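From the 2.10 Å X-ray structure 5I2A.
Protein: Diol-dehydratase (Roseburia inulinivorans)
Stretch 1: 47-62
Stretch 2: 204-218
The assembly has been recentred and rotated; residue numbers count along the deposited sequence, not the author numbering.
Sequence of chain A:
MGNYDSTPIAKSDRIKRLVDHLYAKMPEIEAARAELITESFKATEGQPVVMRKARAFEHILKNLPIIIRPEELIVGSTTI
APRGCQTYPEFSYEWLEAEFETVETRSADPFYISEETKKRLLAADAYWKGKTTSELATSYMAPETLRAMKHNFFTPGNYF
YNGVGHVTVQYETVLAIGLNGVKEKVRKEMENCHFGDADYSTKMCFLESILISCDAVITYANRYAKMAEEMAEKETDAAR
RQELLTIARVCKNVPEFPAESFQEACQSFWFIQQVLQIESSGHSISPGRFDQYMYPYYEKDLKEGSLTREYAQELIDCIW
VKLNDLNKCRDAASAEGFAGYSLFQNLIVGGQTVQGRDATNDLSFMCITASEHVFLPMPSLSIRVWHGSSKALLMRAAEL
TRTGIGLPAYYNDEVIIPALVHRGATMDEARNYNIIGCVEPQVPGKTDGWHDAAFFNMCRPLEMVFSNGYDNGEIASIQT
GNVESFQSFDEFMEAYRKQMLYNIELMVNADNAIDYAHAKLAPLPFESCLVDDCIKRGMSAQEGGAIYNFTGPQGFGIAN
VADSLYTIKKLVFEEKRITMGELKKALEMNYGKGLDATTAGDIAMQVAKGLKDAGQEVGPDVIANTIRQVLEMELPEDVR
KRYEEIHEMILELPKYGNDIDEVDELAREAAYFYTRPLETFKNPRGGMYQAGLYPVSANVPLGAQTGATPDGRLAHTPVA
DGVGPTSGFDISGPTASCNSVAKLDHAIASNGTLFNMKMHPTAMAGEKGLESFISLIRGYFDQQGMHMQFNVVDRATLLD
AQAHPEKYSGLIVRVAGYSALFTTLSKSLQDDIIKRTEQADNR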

ATOM      1  N   GLN A  47       8.229   6.264   8.299  1.00 19.99           N
ATOM      2  CA  GLN A  47       9.025   5.371   7.466  1.00 16.25           C
ATOM      3  C   GLN A  47       8.148   4.301   6.801  1.00 16.40           C
ATOM      4  O   GLN A  47       7.023   4.081   7.233  1.00 17.02           O
ATOM      5  CB  GLN A  47      10.121   4.724   8.303  1.00 16.92           C
ATOM      6  CG  GLN A  47      11.206   5.698   8.747  1.00 19.57           C
ATOM      7  CD  GLN A  47      12.259   5.022   9.609  1.00 20.04           C
ATOM      8  OE1 GLN A  47      12.816   3.991   9.228  1.00 27.44           O
ATOM      9  NE2 GLN A  47      12.524   5.588  10.781  1.00 17.25           N
ATOM     10  N   PRO A  48       8.655   3.646   5.741  1.00 16.40           N
ATOM     11  CA  PRO A  48       7.829   2.620   5.096  1.00 14.53           C
ATOM     12  C   PRO A  48       7.511   1.485   6.063  1.00 19.09           C
ATOM     13  O   PRO A  48       8.351   1.144   6.902  1.00 16.16           O
ATOM     14  CB  PRO A  48       8.711   2.118   3.946  1.00 14.73           C
ATOM     15  CG  PRO A  48       9.736   3.186   3.744  1.00 16.14           C
ATOM     16  CD  PRO A  48       9.974   3.761   5.095  1.00 15.57           C
ATOM     17  N   VAL A  49       6.319   0.918   5.928  1.00 18.19           N
ATOM     18  CA  VAL A  49       5.833  -0.125   6.820  1.00 16.81           C
ATOM     19  C   VAL A  49       6.840  -1.261   7.020  1.00 13.97           C
ATOM     20  O   VAL A  49       7.114  -1.657   8.145  1.00 15.92           O
ATOM     21  CB  VAL A  49       4.521  -0.744   6.298  1.00 20.68           C
ATOM     22  CG1 VAL A  49       4.004  -1.751   7.300  1.00 20.05           C
ATOM     23  CG2 VAL A  49       3.476   0.335   6.053  1.00 31.29           C
ATOM     24  N   VAL A  50       7.388  -1.780   5.931  1.00 14.15           N
ATOM     25  CA  VAL A  50       8.210  -2.962   6.056  1.00 18.38           C
ATOM     26  C   VAL A  50       9.511  -2.634   6.808  1.00 17.12           C
ATOM     27  O   VAL A  50      10.049  -3.483   7.514  1.00 17.78           O
ATOM     28  CB  VAL A  50       8.501  -3.610   4.678  1.00 18.64           C
ATOM     29  CG1 VAL A  50       9.466  -2.768   3.840  1.00 16.88           C
ATOM     30  CG2 VAL A  50       9.048  -5.010   4.875  1.00 14.80           C
ATOM     31  N   MET A  51       9.997  -1.401   6.674  1.00 19.24           N
ATOM     32  CA  MET A  51      11.181  -0.970   7.413  1.00 16.41           C
ATOM     33  C   MET A  51      10.830  -0.842   8.894  1.00 14.85           C
ATOM     34  O   MET A  51      11.615  -1.218   9.768  1.00 15.75           O
ATOM     35  CB  MET A  51      11.729   0.356   6.871  1.00 16.73           C
ATOM     36  CG  MET A  51      12.935   0.891   7.651  1.00 20.04           C
ATOM     37  SD  MET A  51      14.319  -0.272   7.756  1.00 23.71           S
ATOM     38  CE  MET A  51      14.726  -0.487   6.018  1.00 15.06           C
ATOM     39  N   ARG A  52       9.635  -0.345   9.176  1.00 13.12           N
ATOM     40  CA  ARG A  52       9.197  -0.247  10.560  1.00 15.61           C
ATOM     41  C   ARG A  52       9.089  -1.637  11.201  1.00 18.33           C
ATOM     42  O   ARG A  52       9.430  -1.791  12.375  1.00 18.75           O
ATOM     43  CB  ARG A  52       7.868   0.494  10.661  1.00 14.24           C
ATOM     44  CG  ARG A  52       7.935   1.937  10.111  1.00 16.73           C
ATOM     45  CD  ARG A  52       6.620   2.669  10.317  1.00 16.43           C
ATOM     46  NE  ARG A  52       6.395   3.035  11.711  1.00 16.58           N
ATOM     47  CZ  ARG A  52       5.215   3.400  12.203  1.00 17.97           C
ATOM     48  NH1 ARG A  52       4.144   3.425  11.423  1.00 16.61           N
ATOM     49  NH2 ARG A  52       5.099   3.734  13.479  1.00 17.50           N
ATOM     50  N   LYS A  53       8.637  -2.638  10.438  1.00 14.21           N
ATOM     51  CA  LYS A  53       8.521  -4.012  10.967  1.00 16.33           C
ATOM     52  C   LYS A  53       9.907  -4.589  11.281  1.00 13.86           C
ATOM     53  O   LYS A  53      10.095  -5.254  12.297  1.00 17.14           O
ATOM     54  CB  LYS A  53       7.803  -4.952   9.981  1.00 15.94           C
ATOM     55  CG  LYS A  53       6.381  -4.572   9.599  1.00 17.14           C
ATOM     56  CD  LYS A  53       5.415  -4.774  10.722  1.00 16.91           C
ATOM     57  CE  LYS A  53       5.258  -6.261  11.023  1.00 16.19           C
ATOM     58  NZ  LYS A  53       4.501  -6.438  12.266  1.00 18.08           N
ATOM     59  N   ALA A  54      10.861  -4.339  10.386  1.00 13.27           N
ATOM     60  CA  ALA A  54      12.236  -4.807  10.560  1.00 15.56           C
ATOM     61  C   ALA A  54      12.851  -4.186  11.800  1.00 16.75           C
ATOM     62  O   ALA A  54      13.456  -4.887  12.611  1.00 16.20           O
ATOM     63  CB  ALA A  54      13.081  -4.489   9.338  1.00 15.13           C
ATOM     64  N   ARG A  55      12.667  -2.875  11.949  1.00 16.85           N
ATOM     65  CA  ARG A  55      13.190  -2.154  13.098  1.00 16.81           C
ATOM     66  C   ARG A  55      12.522  -2.616  14.393  1.00 14.80           C
ATOM     67  O   ARG A  55      13.168  -2.692  15.418  1.00 16.29           O
ATOM     68  CB  ARG A  55      13.011  -0.639  12.925  1.00 15.98           C
ATOM     69  CG  ARG A  55      13.907  -0.033  11.844  1.00 18.32           C
ATOM     70  CD  ARG A  55      15.368  -0.056  12.247  1.00 21.30           C
ATOM     71  NE  ARG A  55      16.212   0.626  11.266  1.00 20.50           N
ATOM     72  CZ  ARG A  55      17.521   0.435  11.153  1.00 23.59           C
ATOM     73  NH1 ARG A  55      18.135  -0.423  11.962  1.00 21.25           N
ATOM     74  NH2 ARG A  55      18.216   1.094  10.233  1.00 21.36           N
ATOM     75  N   ALA A  56      11.232  -2.918  14.346  1.00 13.68           N
ATOM     76  CA  ALA A  56      10.559  -3.390  15.546  1.00 18.24           C
ATOM     77  C   ALA A  56      11.064  -4.803  15.919  1.00 14.72           C
ATOM     78  O   ALA A  56      11.321  -5.079  17.076  1.00 16.09           O
ATOM     79  CB  ALA A  56       9.055  -3.368  15.360  1.00 12.41           C
ATOM     80  N   PHE A  57      11.231  -5.669  14.922  1.00 15.81           N
ATOM     81  CA  PHE A  57      11.764  -7.018  15.133  1.00 16.50           C
ATOM     82  C   PHE A  57      13.160  -6.890  15.733  1.00 17.91           C
ATOM     83  O   PHE A  57      13.497  -7.563  16.695  1.00 15.82           O
ATOM     84  CB  PHE A  57      11.788  -7.790  13.810  1.00 11.05           C
ATOM     85  CG  PHE A  57      12.180  -9.252  13.919  1.00 13.57           C
ATOM     86  CD1 PHE A  57      11.523 -10.116  14.779  1.00 13.15           C
ATOM     87  CD2 PHE A  57      13.166  -9.773  13.084  1.00 12.76           C
ATOM     88  CE1 PHE A  57      11.861 -11.466  14.831  1.00 13.02           C
ATOM     89  CE2 PHE A  57      13.501 -11.120  13.119  1.00 13.49           C
ATOM     90  CZ  PHE A  57      12.844 -11.967  13.993  1.00 12.97           C
ATOM     91  N   GLU A  58      13.955  -5.987  15.174  1.00 16.04           N
ATOM     92  CA  GLU A  58      15.276  -5.711  15.715  1.00 17.29           C
ATOM     93  C   GLU A  58      15.204  -5.247  17.174  1.00 18.42           C
ATOM     94  O   GLU A  58      15.930  -5.751  18.022  1.00 17.08           O
ATOM     95  CB  GLU A  58      15.984  -4.673  14.857  1.00 17.78           C
ATOM     96  CG  GLU A  58      17.261  -4.085  15.454  1.00 22.58           C
ATOM     97  CD  GLU A  58      17.807  -2.968  14.573  1.00 22.58           C
ATOM     98  OE1 GLU A  58      17.151  -1.921  14.489  1.00 23.62           O
ATOM     99  OE2 GLU A  58      18.858  -3.148  13.939  1.00 27.62           O
ATOM    100  N   HIS A  59      14.309  -4.310  17.463  1.00 16.25           N
ATOM    101  CA  HIS A  59      14.214  -3.752  18.802  1.00 16.28           C
ATOM    102  C   HIS A  59      13.722  -4.797  19.800  1.00 21.77           C
ATOM    103  O   HIS A  59      14.170  -4.826  20.942  1.00 18.17           O
ATOM    104  CB  HIS A  59      13.288  -2.547  18.818  1.00 17.96           C
ATOM    105  CG  HIS A  59      13.379  -1.731  20.068  1.00 18.61           C
ATOM    106  ND1 HIS A  59      14.536  -1.092  20.456  1.00 21.47           N
ATOM    107  CD2 HIS A  59      12.447  -1.420  20.998  1.00 16.43           C
ATOM    108  CE1 HIS A  59      14.316  -0.436  21.581  1.00 19.13           C
ATOM    109  NE2 HIS A  59      13.055  -0.616  21.927  1.00 18.89           N
ATOM    110  N   ILE A  60      12.790  -5.639  19.366  1.00 15.96           N
ATOM    111  CA  ILE A  60      12.285  -6.706  20.211  1.00 13.67           C
ATOM    112  C   ILE A  60      13.410  -7.706  20.525  1.00 18.61           C
ATOM    113  O   ILE A  60      13.616  -8.048  21.673  1.00 18.37           O
ATOM    114  CB  ILE A  60      11.084  -7.436  19.561  1.00 12.14           C
ATOM    115  CG1 ILE A  60       9.870  -6.518  19.482  1.00 13.03           C
ATOM    116  CG2 ILE A  60      10.722  -8.681  20.347  1.00 14.77           C
ATOM    117  CD1 ILE A  60       8.885  -6.899  18.413  1.00 16.94           C
ATOM    118  N   LEU A  61      14.159  -8.146  19.521  1.00 15.88           N
ATOM    119  CA  LEU A  61      15.145  -9.184  19.764  1.00 17.31           C
ATOM    120  C   LEU A  61      16.342  -8.650  20.565  1.00 21.12           C
ATOM    121  O   LEU A  61      16.994  -9.404  21.274  1.00 17.94           O
ATOM    122  CB  LEU A  61      15.617  -9.814  18.450  1.00 15.48           C
ATOM    123  CG  LEU A  61      14.584 -10.657  17.686  1.00 15.73           C
ATOM    124  CD1 LEU A  61      15.235 -11.358  16.503  1.00 14.19           C
ATOM    125  CD2 LEU A  61      13.883 -11.669  18.584  1.00 13.83           C
ATOM    126  N   LYS A  62      16.617  -7.352  20.465  1.00 18.04           N
ATOM    127  CA  LYS A  62      17.709  -6.761  21.234  1.00 17.33           C
ATOM    128  C   LYS A  62      17.367  -6.698  22.717  1.00 18.09           C
ATOM    129  O   LYS A  62      18.239  -6.859  23.551  1.00 17.75           O
ATOM    130  CB  LYS A  62      18.052  -5.356  20.727  1.00 21.60           C
ATOM    131  CG  LYS A  62      19.062  -5.345  19.598  1.00 25.59           C
ATOM    132  CD  LYS A  62      19.112  -4.001  18.862  1.00 29.51           C
ATOM    133  CE  LYS A  62      19.493  -2.844  19.780  1.00 33.56           C
ATOM    134  NZ  LYS A  62      19.301  -1.517  19.105  1.00 34.01           N
ATOM    135  N   MET A 204      14.282  -2.112  -2.707  1.00 17.54           N
ATOM    136  CA  MET A 204      15.474  -1.915  -1.890  1.00 14.89           C
ATOM    137  C   MET A 204      15.104  -1.751  -0.429  1.00 17.19           C
ATOM    138  O   MET A 204      15.822  -2.230   0.426  1.00 16.48           O
ATOM    139  CB  MET A 204      16.287  -0.714  -2.370  1.00 15.64           C
ATOM    140  CG  MET A 204      17.059  -0.979  -3.664  1.00 22.79           C
ATOM    141  SD  MET A 204      18.340  -2.254  -3.445  1.00 25.52           S
ATOM    142  CE  MET A 204      19.129  -1.607  -1.989  1.00 17.88           C
ATOM    143  N   CYS A 205      13.979  -1.098  -0.136  1.00 15.67           N
ATOM    144  CA  CYS A 205      13.536  -1.018   1.253  1.00 14.92           C
ATOM    145  C   CYS A 205      13.305  -2.432   1.838  1.00 16.51           C
ATOM    146  O   CYS A 205      13.704  -2.715   2.960  1.00 16.40           O
ATOM    147  CB  CYS A 205      12.264  -0.183   1.385  1.00 14.73           C
ATOM    148  SG  CYS A 205      11.785   0.181   3.101  1.00 21.82           S
ATOM    149  N   PHE A 206      12.648  -3.298   1.078  1.00 14.35           N
ATOM    150  CA  PHE A 206      12.377  -4.668   1.522  1.00 14.83           C
ATOM    151  C   PHE A 206      13.681  -5.438   1.737  1.00 12.74           C
ATOM    152  O   PHE A 206      13.856  -6.090   2.760  1.00 13.31           O
ATOM    153  CB  PHE A 206      11.488  -5.396   0.512  1.00 13.98           C
ATOM    154  CG  PHE A 206      11.287  -6.848   0.815  1.00 14.76           C
ATOM    155  CD1 PHE A 206      10.527  -7.249   1.901  1.00 14.84           C
ATOM    156  CD2 PHE A 206      11.868  -7.820   0.014  1.00 15.14           C
ATOM    157  CE1 PHE A 206      10.351  -8.599   2.184  1.00 13.74           C
ATOM    158  CE2 PHE A 206      11.688  -9.166   0.287  1.00 13.38           C
ATOM    159  CZ  PHE A 206      10.933  -9.555   1.377  1.00 13.22           C
ATOM    160  N   LEU A 207      14.599  -5.339   0.778  1.00 13.19           N
ATOM    161  CA  LEU A 207      15.896  -6.006   0.897  1.00 14.30           C
ATOM    162  C   LEU A 207      16.688  -5.476   2.109  1.00 17.35           C
ATOM    163  O   LEU A 207      17.278  -6.262   2.834  1.00 16.54           O
ATOM    164  CB  LEU A 207      16.708  -5.861  -0.399  1.00 14.63           C
ATOM    165  CG  LEU A 207      16.101  -6.546  -1.640  1.00 16.13           C
ATOM    166  CD1 LEU A 207      16.949  -6.364  -2.891  1.00 14.68           C
ATOM    167  CD2 LEU A 207      15.865  -8.036  -1.387  1.00 14.68           C
ATOM    168  N   GLU A 208      16.686  -4.163   2.347  1.00 16.86           N
ATOM    169  CA  GLU A 208      17.380  -3.623   3.520  1.00 14.81           C
ATOM    170  C   GLU A 208      16.741  -4.133   4.799  1.00 15.92           C
ATOM    171  O   GLU A 208      17.430  -4.396   5.778  1.00 15.66           O
ATOM    172  CB  GLU A 208      17.371  -2.093   3.546  1.00 13.32           C
ATOM    173  CG  GLU A 208      18.003  -1.421   2.345  1.00 21.75           C
ATOM    174  CD  GLU A 208      19.505  -1.283   2.451  1.00 35.75           C
ATOM    175  OE1 GLU A 208      20.114  -1.901   3.357  1.00 30.53           O
ATOM    176  OE2 GLU A 208      20.076  -0.536   1.622  1.00 38.51           O
ATOM    177  N   SER A 209      15.415  -4.244   4.784  1.00 13.75           N
ATOM    178  CA  SER A 209      14.663  -4.771   5.919  1.00 15.53           C
ATOM    179  C   SER A 209      15.065  -6.206   6.259  1.00 11.99           C
ATOM    180  O   SER A 209      15.114  -6.580   7.425  1.00 16.58           O
ATOM    181  CB  SER A 209      13.162  -4.723   5.636  1.00 15.59           C
ATOM    182  OG  SER A 209      12.729  -3.383   5.542  1.00 19.32           O
ATOM    183  N   ILE A 210      15.338  -7.006   5.239  1.00 12.90           N
ATOM    184  CA  ILE A 210      15.811  -8.361   5.483  1.00 14.05           C
ATOM    185  C   ILE A 210      17.166  -8.344   6.199  1.00 15.78           C
ATOM    186  O   ILE A 210      17.367  -9.079   7.164  1.00 14.75           O
ATOM    187  CB  ILE A 210      15.924  -9.166   4.188  1.00 13.86           C
ATOM    188  CG1 ILE A 210      14.532  -9.399   3.586  1.00 14.05           C
ATOM    189  CG2 ILE A 210      16.646 -10.498   4.449  1.00 12.86           C
ATOM    190  CD1 ILE A 210      14.542 -10.133   2.207  1.00 10.78           C
ATOM    191  N   LEU A 211      18.084  -7.495   5.737  1.00 18.90           N
ATOM    192  CA  LEU A 211      19.411  -7.410   6.349  1.00 15.71           C
ATOM    193  C   LEU A 211      19.292  -7.098   7.843  1.00 15.62           C
ATOM    194  O   LEU A 211      19.891  -7.760   8.688  1.00 17.52           O
ATOM    195  CB  LEU A 211      20.273  -6.346   5.644  1.00 14.56           C
ATOM    196  CG  LEU A 211      20.678  -6.642   4.196  1.00 16.31           C
ATOM    197  CD1 LEU A 211      21.587  -5.547   3.649  1.00 15.56           C
ATOM    198  CD2 LEU A 211      21.340  -8.011   4.081  1.00 14.00           C
ATOM    199  N   ILE A 212      18.484  -6.100   8.156  1.00 14.36           N
ATOM    200  CA  ILE A 212      18.247  -5.711   9.529  1.00 14.82           C
ATOM    201  C   ILE A 212      17.655  -6.877  10.337  1.00 19.46           C
ATOM    202  O   ILE A 212      18.092  -7.144  11.458  1.00 16.13           O
ATOM    203  CB  ILE A 212      17.334  -4.479   9.588  1.00 15.31           C
ATOM    204  CG1 ILE A 212      18.089  -3.271   9.020  1.00 17.29           C
ATOM    205  CG2 ILE A 212      16.886  -4.202  11.023  1.00 16.71           C
ATOM    206  CD1 ILE A 212      17.221  -2.083   8.691  1.00 15.34           C
ATOM    207  N   SER A 213      16.700  -7.589   9.752  1.00 14.98           N
ATOM    208  CA  SER A 213      16.061  -8.702  10.448  1.00 14.21           C
ATOM    209  C   SER A 213      17.043  -9.861  10.672  1.00 15.08           C
ATOM    210  O   SER A 213      17.022 -10.501  11.714  1.00 14.28           O
ATOM    211  CB  SER A 213      14.827  -9.194   9.673  1.00 11.86           C
ATOM    212  OG  SER A 213      13.895  -8.142   9.479  1.00 15.70           O
ATOM    213  N   CYS A 214      17.892 -10.139   9.691  1.00 15.53           N
ATOM    214  CA  CYS A 214      18.877 -11.192   9.867  1.00 15.46           C
ATOM    215  C   CYS A 214      19.873 -10.828  10.976  1.00 17.14           C
ATOM    216  O   CYS A 214      20.177 -11.655  11.841  1.00 18.88           O
ATOM    217  CB  CYS A 214      19.607 -11.470   8.562  1.00 13.43           C
ATOM    218  SG  CYS A 214      18.616 -12.364   7.363  1.00 17.05           S
ATOM    219  N   ASP A 215      20.349  -9.587  10.976  1.00 18.03           N
ATOM    220  CA  ASP A 215      21.283  -9.153  12.011  1.00 14.53           C
ATOM    221  C   ASP A 215      20.639  -9.138  13.404  1.00 19.56           C
ATOM    222  O   ASP A 215      21.313  -9.398  14.397  1.00 20.73           O
ATOM    223  CB  ASP A 215      21.870  -7.784  11.669  1.00 16.15           C
ATOM    224  CG  ASP A 215      22.922  -7.869  10.569  1.00 23.19           C
ATOM    225  OD1 ASP A 215      23.593  -8.918  10.476  1.00 24.77           O
ATOM    226  OD2 ASP A 215      23.073  -6.903   9.793  1.00 24.24           O
ATOM    227  N   ALA A 216      19.336  -8.868  13.474  1.00 16.49           N
ATOM    228  CA  ALA A 216      18.607  -8.946  14.734  1.00 14.51           C
ATOM    229  C   ALA A 216      18.613 -10.368  15.331  1.00 14.91           C
ATOM    230  O   ALA A 216      18.755 -10.550  16.532  1.00 15.69           O
ATOM    231  CB  ALA A 216      17.179  -8.472  14.539  1.00 12.71           C
ATOM    232  N   VAL A 217      18.443 -11.372  14.486  1.00 16.77           N
ATOM    233  CA  VAL A 217      18.432 -12.746  14.963  1.00 17.88           C
ATOM    234  C   VAL A 217      19.849 -13.159  15.395  1.00 20.04           C
ATOM    235  O   VAL A 217      20.021 -13.875  16.369  1.00 20.33           O
ATOM    236  CB  VAL A 217      17.904 -13.707  13.890  1.00 18.25           C
ATOM    237  CG1 VAL A 217      17.964 -15.154  14.380  1.00 12.94           C
ATOM    238  CG2 VAL A 217      16.471 -13.320  13.481  1.00 12.60           C
ATOM    239  N   ILE A 218      20.857 -12.699  14.662  1.00 18.05           N
ATOM    240  CA  ILE A 218      22.237 -12.987  15.007  1.00 19.09           C
ATOM    241  C   ILE A 218      22.538 -12.384  16.364  1.00 20.01           C
ATOM    242  O   ILE A 218      23.087 -13.047  17.248  1.00 18.22           O
ATOM    243  CB  ILE A 218      23.212 -12.444  13.960  1.00 17.89           C
ATOM    244  CG1 ILE A 218      23.029 -13.210  12.652  1.00 17.36           C
ATOM    245  CG2 ILE A 218      24.654 -12.532  14.480  1.00 18.87           C
ATOM    246  CD1 ILE A 218      23.751 -12.621  11.454  1.00 17.85           C
TER
HETATM  247  O   HOH W   1      19.544  -5.626  13.289  1.00 21.15           O

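Two helices that run side by side in the same direction can pack closely when small residues line the seam and larger side chains interlock beside it. Helices 49-62 and 204-218 of this diol-dehydratase are a clear example. Their axes are inclined by only 7° and approach to 8.5 Å, and together the stretches bury 704 Å². A54, F57 and L61 on one helix and C205, S209, S213, A216 and V217 on the other are buried, whereas M51 and I212 remain partly exposed. No direct hydrogen bond crosses between them; the contact rests on shape, apolar packing and one bridging water.

The small residues set the spacing. The CA atoms of A54 and S209 lie 5.2 Å apart, and those of E58 and A216 4.7 Å. A54 points toward the partner helix, and its methyl group reaches the backbone itself, with CB 3.5 Å from O of S209. A216 answers from the other side: its CB lies 3.6 Å from CA of E58. Having nothing beyond CB, the two alanines let the backbones come this near.

Serine also suits such a place, provided its hydroxyl is satisfied. S209 and S213 both adopt the m rotamer and turn back onto their own helix, OG of S209 donating to O of C205 at 2.8 Å and OG of S213 to O of S209 at 2.9 Å. With each hydroxyl's proton directed to a carbonyl of its own helix, these short side chains can sit against carbon atoms of the partner: OG of S213 lies 3.7 Å from CB of A54, and OG of S209 lies 3.5 Å from CE of M51.

Larger side chains interlock as knobs in holes. M51 sits among C205, E208, S209 and I212; its CA-to-CB bond points sideways, but the flexible chain bends so that its end comes nearer the partner. I212 returns the arrangement, fitting among M51, A54, R55 and E58 and giving up the largest area of any residue here, 98 Å². The two knobs touch where SD of M51 meets CD1 of I212 at 3.5 Å.

Apolar contacts extend the packing toward both ends. SG of C205 is met by CG of P48 at 3.7 Å and by CG1 of V50 at 3.8 Å, while CG2 of V50 approaches the edge of the F206 ring, 4.0 Å from CD1. Farther along, F57 presents its ring edge to S213, with CD2 3.8 Å from CB, and its CE2 lies 3.7 Å from CG2 of V217. L61 adds its CD1, 3.8 Å from the same V217 CG2.

Charged residues also take part, with R55 at the margin and E58 within the packing. R55 starts out pointing away, yet its end returns, and CD1 of I212 lies over one face of the guanidinium, 3.5 Å from CZ. That flat face can cover a methyl group while NH1 forms a salt bridge with OE1 of E58 at 3.1 Å. The other carboxylate oxygen of E58 serves the water link: water 1 donates to OE2 of E58 at 2.7 Å and to O of I212 at 2.8 Å, joining the helices through a polar bridge.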